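Local coordinates for protein tryptophanyl-tRNA synthetase (Thermus thermophilus, PDB 2EL7) that probably catalyses the ATP-dependent attachment of tryptophan to its cognate tRNA, as a homodimeric class I aminoacyl-tRNA synthetase, at residues A[1-6]-A[140-145]; A[29-34]-A[76-81]; A[238-243]-A[269-274]; A[245-250]-A[276-281]. All coordinates share one frame; numbering follows the deposited sequence.

In the fold
At the N terminus, residues 1-6, at the start of strand 4-8, meet residues 140-145 in contact 1, closing a loop of 133 residues and joining that strand to the start of strand 144-146. Contact 2 is nested within this loop and joins the C-terminal end of helix 16-33 to the lead-in of strand 80-83. Both belong to the Rossmann core, and they touch where Leu33 packs on Val4 and Met1. Farther along, contacts 3 and 4 both join helix 239-247 to helix 267-294, and their segments alternate in sequence, so the two loops cross. The centres of contacts 3 and 4 lie about 9 Å apart, and those of contacts 1 and 3 about 38 Å.

Contact 1: A[1-6]-A[140-145]; sequences MKRVLS and YKADTV
Asp143 reaches across to the N-terminal backbone and gathers two of its N-H groups on one carboxylate oxygen. Asp143 OD1 accepts from Lys2 N at 2.9 Å through its syn lone pair, while Arg3 N approaches it at 3.2 Å from above the carboxylate plane. With chi1 at 63°, CG sits between the residue's own backbone N and carbonyl carbon, which turns the carboxylate back to these N-H groups. In the model Thr144 OG1 donates to Asp143 OD2 nearly along its C-O axis, at a distance too short to be read closely. An aspartate suits the place: it is short, and it can serve several N-H groups at once. The backbone of Arg3 answers in kind, its carbonyl O taking Asp143 N at 2.9 Å and, weakly, Thr144 N. Leu5 N donates to Thr144 O at 3.0 Å, completing a parallel bridge centred on Val4 and Thr144. This bridge brings strand 144-146 alongside strand 4-8, which pairs on its other edge with strand 37-41, as in the parallel Rossmann sheet of class I synthetases. Arg3 NH2 gives a nearly straight bond (168°) to Tyr140 O at 2.9 Å, the acceptor almost in the guanidinium plane but the donor 37° out of the carbonyl plane. NE is held in a salt bridge by Asp36, and NH1 is hydrogen-bonded elsewhere. Tyr140 follows helix 124-139, and Lys141, with positive phi, is the C-prime residue of the Schellman motif that ends it. Between these bonds, Leu5 CB rests on Ala142 CB at 3.6 Å.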
# COMPACT_ATOMS: atom_id res chain seq x y z
N MET A 1 22.39 -15.63 -10.70
CA MET A 1 21.07 -15.30 -11.34
C MET A 1 20.13 -16.50 -11.37
O MET A 1 20.32 -17.41 -12.18
CB MET A 1 21.31 -14.81 -12.78
CG MET A 1 20.09 -14.32 -13.52
SD MET A 1 20.45 -13.91 -15.27
CE MET A 1 20.31 -12.17 -15.28
N LYS A 2 19.13 -16.52 -10.49
CA LYS A 2 18.15 -17.61 -10.46
C LYS A 2 16.77 -17.14 -10.92
O LYS A 2 16.08 -17.81 -11.69
CB LYS A 2 17.98 -18.19 -9.05
CG LYS A 2 19.16 -18.94 -8.46
CD LYS A 2 18.78 -19.40 -7.07
CE LYS A 2 19.87 -20.21 -6.41
NZ LYS A 2 19.45 -20.64 -5.04
N ARG A 3 16.34 -15.99 -10.43
CA ARG A 3 15.04 -15.47 -10.83
C ARG A 3 15.16 -14.00 -11.11
O ARG A 3 15.68 -13.24 -10.30
CB ARG A 3 13.99 -15.69 -9.75
CG ARG A 3 12.63 -15.14 -10.17
CD ARG A 3 11.58 -15.52 -9.17
NE ARG A 3 11.31 -16.94 -9.25
CZ ARG A 3 10.81 -17.66 -8.25
NH1 ARG A 3 10.59 -18.94 -8.43
NH2 ARG A 3 10.53 -17.10 -7.07
N VAL A 4 14.68 -13.60 -12.27
CA VAL A 4 14.75 -12.22 -12.67
C VAL A 4 13.38 -11.56 -12.75
O VAL A 4 12.41 -12.19 -13.13
CB VAL A 4 15.47 -12.11 -14.05
CG1 VAL A 4 15.34 -10.68 -14.61
CG2 VAL A 4 16.94 -12.46 -13.88
N LEU A 5 13.30 -10.30 -12.33
CA LEU A 5 12.06 -9.58 -12.44
C LEU A 5 12.33 -8.38 -13.33
O LEU A 5 13.18 -7.55 -13.01
CB LEU A 5 11.54 -9.08 -11.09
CG LEU A 5 10.25 -8.26 -11.33
CD1 LEU A 5 9.08 -9.16 -11.75
CD2 LEU A 5 9.88 -7.50 -10.09
N SER A 6 11.63 -8.31 -14.46
CA SER A 6 11.82 -7.19 -15.38
C SER A 6 10.52 -6.39 -15.53
O SER A 6 9.47 -6.96 -15.82
CB SER A 6 12.31 -7.69 -16.75
OG SER A 6 13.50 -8.45 -16.62
N TYR A 140 8.46 -11.81 -5.03
CA TYR A 140 8.77 -12.91 -5.94
C TYR A 140 10.19 -13.43 -5.72
O TYR A 140 10.67 -14.29 -6.48
CB TYR A 140 8.63 -12.46 -7.41
CG TYR A 140 7.25 -11.93 -7.78
CD1 TYR A 140 7.08 -10.63 -8.26
CD2 TYR A 140 6.12 -12.71 -7.59
CE1 TYR A 140 5.82 -10.12 -8.51
CE2 TYR A 140 4.87 -12.22 -7.83
CZ TYR A 140 4.71 -10.92 -8.29
OH TYR A 140 3.42 -10.42 -8.39
N LYS A 141 10.85 -12.89 -4.70
CA LYS A 141 12.22 -13.28 -4.36
C LYS A 141 13.13 -13.20 -5.57
O LYS A 141 14.01 -14.04 -5.73
CB LYS A 141 12.25 -14.71 -3.81
CG LYS A 141 12.41 -14.84 -2.29
CD LYS A 141 11.09 -14.74 -1.56
CE LYS A 141 11.24 -14.94 -0.04
NZ LYS A 141 11.40 -16.34 0.42
N ALA A 142 12.93 -12.22 -6.44
CA ALA A 142 13.80 -12.07 -7.61
C ALA A 142 15.16 -11.59 -7.11
O ALA A 142 15.23 -10.75 -6.23
CB ALA A 142 13.21 -11.04 -8.62
N ASP A 143 16.24 -12.09 -7.69
CA ASP A 143 17.57 -11.66 -7.26
C ASP A 143 18.25 -10.79 -8.31
O ASP A 143 19.34 -10.28 -8.09
CB ASP A 143 18.45 -12.89 -6.95
CG ASP A 143 18.68 -13.77 -8.16
OD1 ASP A 143 18.32 -14.96 -8.14
OD2 ASP A 143 19.23 -13.27 -9.16
N THR A 144 17.62 -10.62 -9.46
CA THR A 144 18.22 -9.81 -10.50
C THR A 144 17.16 -8.95 -11.15
O THR A 144 16.02 -9.38 -11.37
CB THR A 144 18.91 -10.68 -11.55
OG1 THR A 144 19.86 -11.53 -10.90
CG2 THR A 144 19.63 -9.82 -12.59
N VAL A 145 17.53 -7.72 -11.47
CA VAL A 145 16.58 -6.82 -12.07
C VAL A 145 17.25 -6.01 -13.15
O VAL A 145 18.15 -5.23 -12.86
CB VAL A 145 16.00 -5.87 -11.02
CG1 VAL A 145 14.91 -4.99 -11.67
CG2 VAL A 145 15.41 -6.65 -9.85

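Contact 2: A[29-34]-A[76-81]; sequences IGEKLG and PEKVTL
Gly34 leaves helix 16-33 with a positive phi of 64° and passes close to Val79, their CA atoms 5.0 Å apart, so that the end of a helix meets the turn leading into strand 80-83. Here the Gly34 carbonyl O receives a CA-H...O contact from Val79 CA at 3.3 Å. Glycine fits the turn because it adopts positive phi without strain. Another glycine matters one helical turn earlier: Val79 CG1 lies 3.7 Å from Gly30 CA, and a CB on residue 30 would point straight into that methyl. The bare helix surface therefore accepts a branched valine, whose side chain also touches Phe39 of the neighbouring strand. On the solvent-facing side the contact is ionic. Lys78 NZ donates to Glu31 OE1 at 2.8 Å in a salt bridge, reaching the syn side of the oxygen but 25° out of the carboxylate plane. The lysine runs extended beyond CG, whereas Glu31 leaves the helix pointing away and needs a bend at chi2, -77°, to turn its CD round. Both residues are long, flexible and exposed, which suits a bridge between helix and loop at the surface. Just beyond the helix, Arg35 helps to fix the strand start, bonding through NH1 to Val79 O and through its own O to Thr80 OG1. The arrangement belongs to the beta-alpha-beta architecture of the Rossmann fold: helix 16-33 connects strands 4-8 and 37-41, and its C-terminal end packs at the strand N-terminal side of the sheet, beside strand 80-83.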
# COMPACT_ATOMS: atom_id res chain seq x y z
N ILE A 29 17.49 -13.40 -21.37
CA ILE A 29 17.19 -13.85 -20.02
C ILE A 29 16.15 -14.96 -20.03
O ILE A 29 16.23 -15.90 -19.25
CB ILE A 29 16.73 -12.69 -19.16
CG1 ILE A 29 17.92 -11.75 -18.93
CG2 ILE A 29 16.14 -13.21 -17.84
CD1 ILE A 29 17.51 -10.30 -18.66
N GLY A 30 15.18 -14.85 -20.93
CA GLY A 30 14.17 -15.89 -21.04
C GLY A 30 14.75 -17.22 -21.53
O GLY A 30 14.34 -18.27 -21.07
N GLU A 31 15.70 -17.17 -22.46
CA GLU A 31 16.31 -18.41 -22.96
C GLU A 31 17.06 -19.10 -21.82
O GLU A 31 17.08 -20.33 -21.72
CB GLU A 31 17.31 -18.13 -24.08
CG GLU A 31 16.72 -17.44 -25.29
CD GLU A 31 15.95 -18.39 -26.16
OE1 GLU A 31 14.87 -18.01 -26.65
OE2 GLU A 31 16.42 -19.53 -26.35
N LYS A 32 17.65 -18.29 -20.95
CA LYS A 32 18.43 -18.81 -19.86
C LYS A 32 17.64 -19.22 -18.61
O LYS A 32 17.94 -20.26 -17.98
CB LYS A 32 19.50 -17.77 -19.49
CG LYS A 32 20.52 -18.23 -18.48
CD LYS A 32 21.69 -17.25 -18.42
CE LYS A 32 22.71 -17.64 -17.35
NZ LYS A 32 23.28 -19.01 -17.56
N LEU A 33 16.63 -18.44 -18.26
CA LEU A 33 15.89 -18.75 -17.04
C LEU A 33 14.55 -19.41 -17.24
O LEU A 33 14.00 -19.99 -16.31
CB LEU A 33 15.75 -17.48 -16.19
CG LEU A 33 17.13 -16.85 -15.92
CD1 LEU A 33 16.98 -15.49 -15.23
CD2 LEU A 33 17.96 -17.81 -15.10
N GLY A 34 14.02 -19.35 -18.46
CA GLY A 34 12.76 -19.99 -18.72
C GLY A 34 11.62 -19.37 -17.92
O GLY A 34 11.36 -18.17 -18.05
N PRO A 76 5.63 -16.45 -24.15
CA PRO A 76 4.79 -17.02 -23.08
C PRO A 76 4.88 -18.53 -22.96
O PRO A 76 4.39 -19.08 -21.99
CB PRO A 76 3.39 -16.55 -23.45
CG PRO A 76 3.63 -15.37 -24.39
CD PRO A 76 4.79 -15.83 -25.19
N GLU A 77 5.48 -19.20 -23.94
CA GLU A 77 5.64 -20.65 -23.87
C GLU A 77 6.90 -20.98 -23.08
O GLU A 77 7.11 -22.12 -22.68
CB GLU A 77 5.80 -21.28 -25.27
CG GLU A 77 4.61 -21.07 -26.20
CD GLU A 77 3.30 -21.39 -25.53
OE1 GLU A 77 2.33 -20.62 -25.73
OE2 GLU A 77 3.24 -22.42 -24.80
N LYS A 78 7.75 -19.97 -22.88
CA LYS A 78 9.00 -20.11 -22.15
C LYS A 78 9.06 -19.30 -20.86
O LYS A 78 9.54 -19.81 -19.84
CB LYS A 78 10.16 -19.68 -23.02
CG LYS A 78 10.39 -20.51 -24.29
CD LYS A 78 11.61 -20.00 -25.02
CE LYS A 78 11.67 -20.50 -26.44
NZ LYS A 78 12.69 -19.72 -27.20
N VAL A 79 8.57 -18.05 -20.87
CA VAL A 79 8.66 -17.23 -19.67
C VAL A 79 7.40 -17.06 -18.83
O VAL A 79 6.43 -17.81 -18.98
CB VAL A 79 9.23 -15.83 -20.01
CG1 VAL A 79 10.44 -15.98 -20.93
CG2 VAL A 79 8.14 -14.93 -20.65
N THR A 80 7.43 -16.07 -17.92
CA THR A 80 6.30 -15.80 -17.04
C THR A 80 5.97 -14.33 -17.12
O THR A 80 6.63 -13.51 -16.52
CB THR A 80 6.63 -16.21 -15.58
OG1 THR A 80 6.74 -17.63 -15.55
CG2 THR A 80 5.54 -15.79 -14.59
N LEU A 81 4.93 -14.02 -17.88
CA LEU A 81 4.46 -12.66 -18.12
C LEU A 81 3.14 -12.43 -17.44
O LEU A 81 2.22 -13.20 -17.63
CB LEU A 81 4.30 -12.43 -19.61
CG LEU A 81 3.84 -11.06 -20.13
CD1 LEU A 81 4.86 -9.99 -19.76
CD2 LEU A 81 3.71 -11.15 -21.66

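Contact 3: A[238-243]-A[269-274]; sequences TILFTY and VVKRIL
The two methyls of Leu240 meet Val270, Lys271 and Leu274 of helix 267-294. With CG anti to the backbone N (chi1 -173°), the branch point is brought close to that helix. CD2 lies against Val270 CG1 at 3.8 Å, the two side chains crossing obliquely. The other methyl, CD1, meets Lys271 CG at 3.5 Å, and here the side chains cross at about a right angle; it also touches Leu274 CD2 at 4.0 Å. Lysine can serve in this apolar place because only its aliphatic part is used: the chain runs on extended, and NZ bonds to Gln218 O. An alanine in place of Leu240 would probably open a gap between the helices, taking from Val270 CG1, Lys271 CG and Leu274 CD2 the methyls they pack on. Phe241 adds a flat surface, Val270 CG1 sitting over one face of the ring at 4.0 Å from CZ, while the two side chains stand roughly perpendicular. At the far end Tyr243 turns its CB to Leu274 CD1 at 3.7 Å, and Leu274 CD2 lies by the ring edge. The rest of the tyrosine leads off to Pro188 O, which its OH reaches. The segment axes approach to 10.0 Å and run the same way at an angle of 30°. Helix 210-218 joins the packing through Ile217, which touches Lys271 and Leu274. This is part of the all-helical region that follows the nucleotide-binding core in tryptophanyl-tRNA synthetases, and Tyr243 links it to the 'KMSKS' region, where it packs on Met196, a predicted ATP-site residue.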
# COMPACT_ATOMS: atom_id res chain seq x y z
N THR A 238 26.56 10.33 -39.89
CA THR A 238 25.12 10.59 -39.96
C THR A 238 24.30 9.47 -39.29
O THR A 238 24.66 8.29 -39.37
CB THR A 238 24.67 10.71 -41.43
OG1 THR A 238 25.63 11.49 -42.15
CG2 THR A 238 23.30 11.37 -41.51
N ILE A 239 23.20 9.84 -38.63
CA ILE A 239 22.39 8.82 -37.97
C ILE A 239 22.00 7.81 -39.04
O ILE A 239 21.70 6.65 -38.74
CB ILE A 239 21.12 9.42 -37.29
CG1 ILE A 239 20.06 9.79 -38.33
CG2 ILE A 239 21.49 10.65 -36.48
CD1 ILE A 239 18.74 10.22 -37.71
N LEU A 240 22.05 8.25 -40.29
CA LEU A 240 21.72 7.41 -41.43
C LEU A 240 22.58 6.14 -41.48
O LEU A 240 22.06 5.05 -41.74
CB LEU A 240 21.90 8.19 -42.73
CG LEU A 240 21.43 7.50 -44.00
CD1 LEU A 240 19.91 7.51 -44.07
CD2 LEU A 240 22.01 8.22 -45.21
N PHE A 241 23.88 6.28 -41.23
CA PHE A 241 24.77 5.11 -41.24
C PHE A 241 24.81 4.41 -39.90
O PHE A 241 25.35 3.31 -39.79
CB PHE A 241 26.18 5.51 -41.66
CG PHE A 241 26.40 5.44 -43.14
CD1 PHE A 241 26.82 4.26 -43.74
CD2 PHE A 241 26.12 6.54 -43.95
CE1 PHE A 241 26.95 4.17 -45.12
CE2 PHE A 241 26.25 6.46 -45.34
CZ PHE A 241 26.66 5.28 -45.93
N THR A 242 24.24 5.05 -38.87
CA THR A 242 24.19 4.46 -37.54
C THR A 242 23.08 3.41 -37.59
O THR A 242 23.29 2.24 -37.24
CB THR A 242 23.86 5.52 -36.47
OG1 THR A 242 24.93 6.47 -36.39
CG2 THR A 242 23.67 4.88 -35.11
N TYR A 243 21.91 3.83 -38.05
CA TYR A 243 20.78 2.94 -38.20
C TYR A 243 21.20 1.83 -39.14
O TYR A 243 20.98 0.66 -38.86
CB TYR A 243 19.58 3.65 -38.80
CG TYR A 243 18.90 4.65 -37.90
CD1 TYR A 243 17.78 5.34 -38.35
CD2 TYR A 243 19.35 4.90 -36.60
CE1 TYR A 243 17.11 6.26 -37.53
CE2 TYR A 243 18.69 5.82 -35.77
CZ TYR A 243 17.57 6.49 -36.25
OH TYR A 243 16.93 7.45 -35.49
N VAL A 269 20.20 6.35 -52.24
CA VAL A 269 20.45 4.93 -52.35
C VAL A 269 20.61 4.31 -50.98
O VAL A 269 20.10 3.22 -50.72
CB VAL A 269 21.71 4.66 -53.15
CG1 VAL A 269 21.94 3.17 -53.22
CG2 VAL A 269 21.57 5.24 -54.54
N VAL A 270 21.31 5.00 -50.10
CA VAL A 270 21.53 4.49 -48.76
C VAL A 270 20.23 4.39 -47.97
O VAL A 270 20.00 3.42 -47.25
CB VAL A 270 22.51 5.38 -48.00
CG1 VAL A 270 22.74 4.81 -46.62
CG2 VAL A 270 23.82 5.47 -48.77
N LYS A 271 19.37 5.39 -48.11
CA LYS A 271 18.11 5.40 -47.40
C LYS A 271 17.22 4.21 -47.74
O LYS A 271 16.56 3.65 -46.87
CB LYS A 271 17.39 6.72 -47.67
CG LYS A 271 18.10 7.90 -47.02
CD LYS A 271 17.44 9.22 -47.35
CE LYS A 271 17.98 10.34 -46.47
NZ LYS A 271 17.50 11.66 -46.91
N ARG A 272 17.22 3.81 -49.01
CA ARG A 272 16.43 2.67 -49.46
C ARG A 272 17.08 1.38 -48.98
O ARG A 272 16.37 0.41 -48.67
CB ARG A 272 16.35 2.64 -50.99
CG ARG A 272 15.79 3.89 -51.64
CD ARG A 272 14.34 3.73 -52.11
NE ARG A 272 14.15 2.54 -52.94
CZ ARG A 272 13.17 2.38 -53.83
NH1 ARG A 272 12.27 3.34 -54.02
NH2 ARG A 272 13.07 1.25 -54.51
N ILE A 273 18.41 1.33 -48.92
CA ILE A 273 19.07 0.12 -48.44
C ILE A 273 18.72 0.00 -46.96
O ILE A 273 18.45 -1.09 -46.46
CB ILE A 273 20.60 0.17 -48.55
CG1 ILE A 273 21.05 0.36 -50.00
CG2 ILE A 273 21.18 -1.12 -47.98
CD1 ILE A 273 21.10 -0.92 -50.81
N LEU A 274 18.73 1.14 -46.26
CA LEU A 274 18.39 1.18 -44.84
C LEU A 274 16.94 0.72 -44.62
O LEU A 274 16.67 -0.15 -43.81
CB LEU A 274 18.56 2.59 -44.29
CG LEU A 274 17.99 2.80 -42.88
CD1 LEU A 274 18.67 1.85 -41.88
CD2 LEU A 274 18.16 4.24 -42.47

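Contact 4: A[245-250]-A[276-281]; sequences SYFAPK and DHLMEA
The ring of Phe247 takes Leu278 CD1 over the centre of one face, 3.6 Å from the centroid and 10° off the ring normal. In this CH-pi contact the two side chains lie side by side. Phe247 CG lies anti to the carbonyl carbon (chi1 -48°), which puts it on the Leu278 side. The opposite face carries Tyr246 CB, offset toward the rim, so the flat ring is held between two aliphatic groups. Ala281 CB comes up to Phe247 CD2 at 3.7 Å; a small residue suits that close approach. An alanine in place of Phe247 would probably leave Leu278 CD1 and Ala281 CB facing a gap, since the ring is what they meet. His277 adds a weak bond from ND1 to Phe247 O at 3.3 Å. Helix 239-247 ends at this carbonyl, Ala248 leaves helical geometry, and Pro249 takes the N-cap position of helix 250-261, so the histidine meets the short link between the two helices. Ala248 CB makes a CH-pi contact with one imidazole face, 3.9 Å from its centroid and offset toward the rim, and Pro249 CD reaches His277 CE1 at 3.8 Å. An imidazole suits this spot, offering a flat face to Ala248 and an N-H at its edge to Phe247 O. Farther out, Leu252 touches His277 and Val253 touches Ala248, Ile213 backs Leu278, and Phe247 packs on Ile16 of the 'HIGH' region.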
# COMPACT_ATOMS: atom_id res chain seq x y z
N SER A 245 23.87 0.49 -39.63
CA SER A 245 24.73 -0.45 -38.90
C SER A 245 23.93 -1.45 -38.08
O SER A 245 24.29 -2.63 -37.96
CB SER A 245 25.65 0.34 -37.98
OG SER A 245 26.27 1.39 -38.71
N TYR A 246 22.84 -0.96 -37.50
CA TYR A 246 21.95 -1.77 -36.68
C TYR A 246 21.26 -2.87 -37.46
O TYR A 246 21.05 -3.96 -36.93
CB TYR A 246 20.85 -0.90 -36.08
CG TYR A 246 21.30 0.20 -35.15
CD1 TYR A 246 20.44 1.26 -34.86
CD2 TYR A 246 22.55 0.17 -34.51
CE1 TYR A 246 20.80 2.25 -33.96
CE2 TYR A 246 22.92 1.17 -33.61
CZ TYR A 246 22.04 2.21 -33.34
OH TYR A 246 22.39 3.24 -32.48
N PHE A 247 20.93 -2.60 -38.72
CA PHE A 247 20.17 -3.56 -39.54
C PHE A 247 20.70 -4.18 -40.82
O PHE A 247 19.94 -4.85 -41.52
CB PHE A 247 18.83 -2.94 -39.87
CG PHE A 247 18.15 -2.36 -38.69
CD1 PHE A 247 18.20 -0.98 -38.46
CD2 PHE A 247 17.52 -3.19 -37.77
CE1 PHE A 247 17.63 -0.44 -37.33
CE2 PHE A 247 16.94 -2.66 -36.62
CZ PHE A 247 16.99 -1.28 -36.39
N ALA A 248 21.97 -3.95 -41.15
CA ALA A 248 22.52 -4.51 -42.37
C ALA A 248 23.91 -5.05 -42.07
O ALA A 248 24.63 -4.48 -41.24
CB ALA A 248 22.58 -3.46 -43.46
N PRO A 249 24.31 -6.14 -42.75
CA PRO A 249 25.62 -6.77 -42.55
C PRO A 249 26.82 -5.84 -42.66
O PRO A 249 26.79 -4.86 -43.41
CB PRO A 249 25.62 -7.89 -43.59
CG PRO A 249 24.68 -7.40 -44.65
CD PRO A 249 23.59 -6.75 -43.88
N LYS A 250 27.87 -6.14 -41.89
CA LYS A 250 29.10 -5.33 -41.89
C LYS A 250 29.59 -5.08 -43.32
O LYS A 250 29.68 -3.95 -43.77
CB LYS A 250 30.22 -6.04 -41.12
CG LYS A 250 29.85 -6.61 -39.77
CD LYS A 250 31.06 -7.38 -39.18
CE LYS A 250 30.73 -8.06 -37.85
NZ LYS A 250 30.33 -7.11 -36.77
N ASP A 276 14.76 -1.00 -46.67
CA ASP A 276 14.55 -2.42 -46.96
C ASP A 276 15.05 -3.33 -45.84
O ASP A 276 14.37 -4.29 -45.45
CB ASP A 276 15.23 -2.83 -48.28
CG ASP A 276 14.66 -2.10 -49.48
OD1 ASP A 276 13.44 -1.85 -49.47
OD2 ASP A 276 15.44 -1.80 -50.42
N HIS A 277 16.25 -3.03 -45.35
CA HIS A 277 16.86 -3.83 -44.29
C HIS A 277 16.11 -3.63 -42.97
O HIS A 277 15.97 -4.56 -42.19
CB HIS A 277 18.34 -3.48 -44.14
CG HIS A 277 19.22 -4.18 -45.13
ND1 HIS A 277 19.90 -5.34 -44.83
CD2 HIS A 277 19.46 -3.93 -46.44
CE1 HIS A 277 20.53 -5.78 -45.92
NE2 HIS A 277 20.28 -4.94 -46.90
N LEU A 278 15.61 -2.42 -42.76
CA LEU A 278 14.88 -2.15 -41.54
C LEU A 278 13.57 -2.93 -41.54
O LEU A 278 13.29 -3.62 -40.58
CB LEU A 278 14.62 -0.65 -41.40
CG LEU A 278 13.74 -0.30 -40.21
CD1 LEU A 278 14.37 -0.86 -38.94
CD2 LEU A 278 13.56 1.21 -40.12
N MET A 279 12.80 -2.83 -42.62
CA MET A 279 11.51 -3.53 -42.76
C MET A 279 11.66 -5.04 -42.72
O MET A 279 10.74 -5.75 -42.30
CB MET A 279 10.81 -3.17 -44.08
CG MET A 279 10.31 -1.73 -44.18
SD MET A 279 9.54 -1.16 -42.64
CE MET A 279 8.21 -2.32 -42.46
N GLU A 280 12.80 -5.53 -43.15
CA GLU A 280 13.02 -6.96 -43.13
C GLU A 280 13.29 -7.42 -41.70
O GLU A 280 12.99 -8.57 -41.34
CB GLU A 280 14.20 -7.32 -44.05
CG GLU A 280 14.45 -8.83 -44.20
CD GLU A 280 13.16 -9.60 -44.46
OE1 GLU A 280 12.33 -9.14 -45.29
OE2 GLU A 280 12.98 -10.67 -43.83
N ALA A 281 13.84 -6.53 -40.88
CA ALA A 281 14.15 -6.87 -39.49
C ALA A 281 12.88 -6.94 -38.65
O ALA A 281 12.73 -7.82 -37.81
CB ALA A 281 15.12 -5.84 -38.90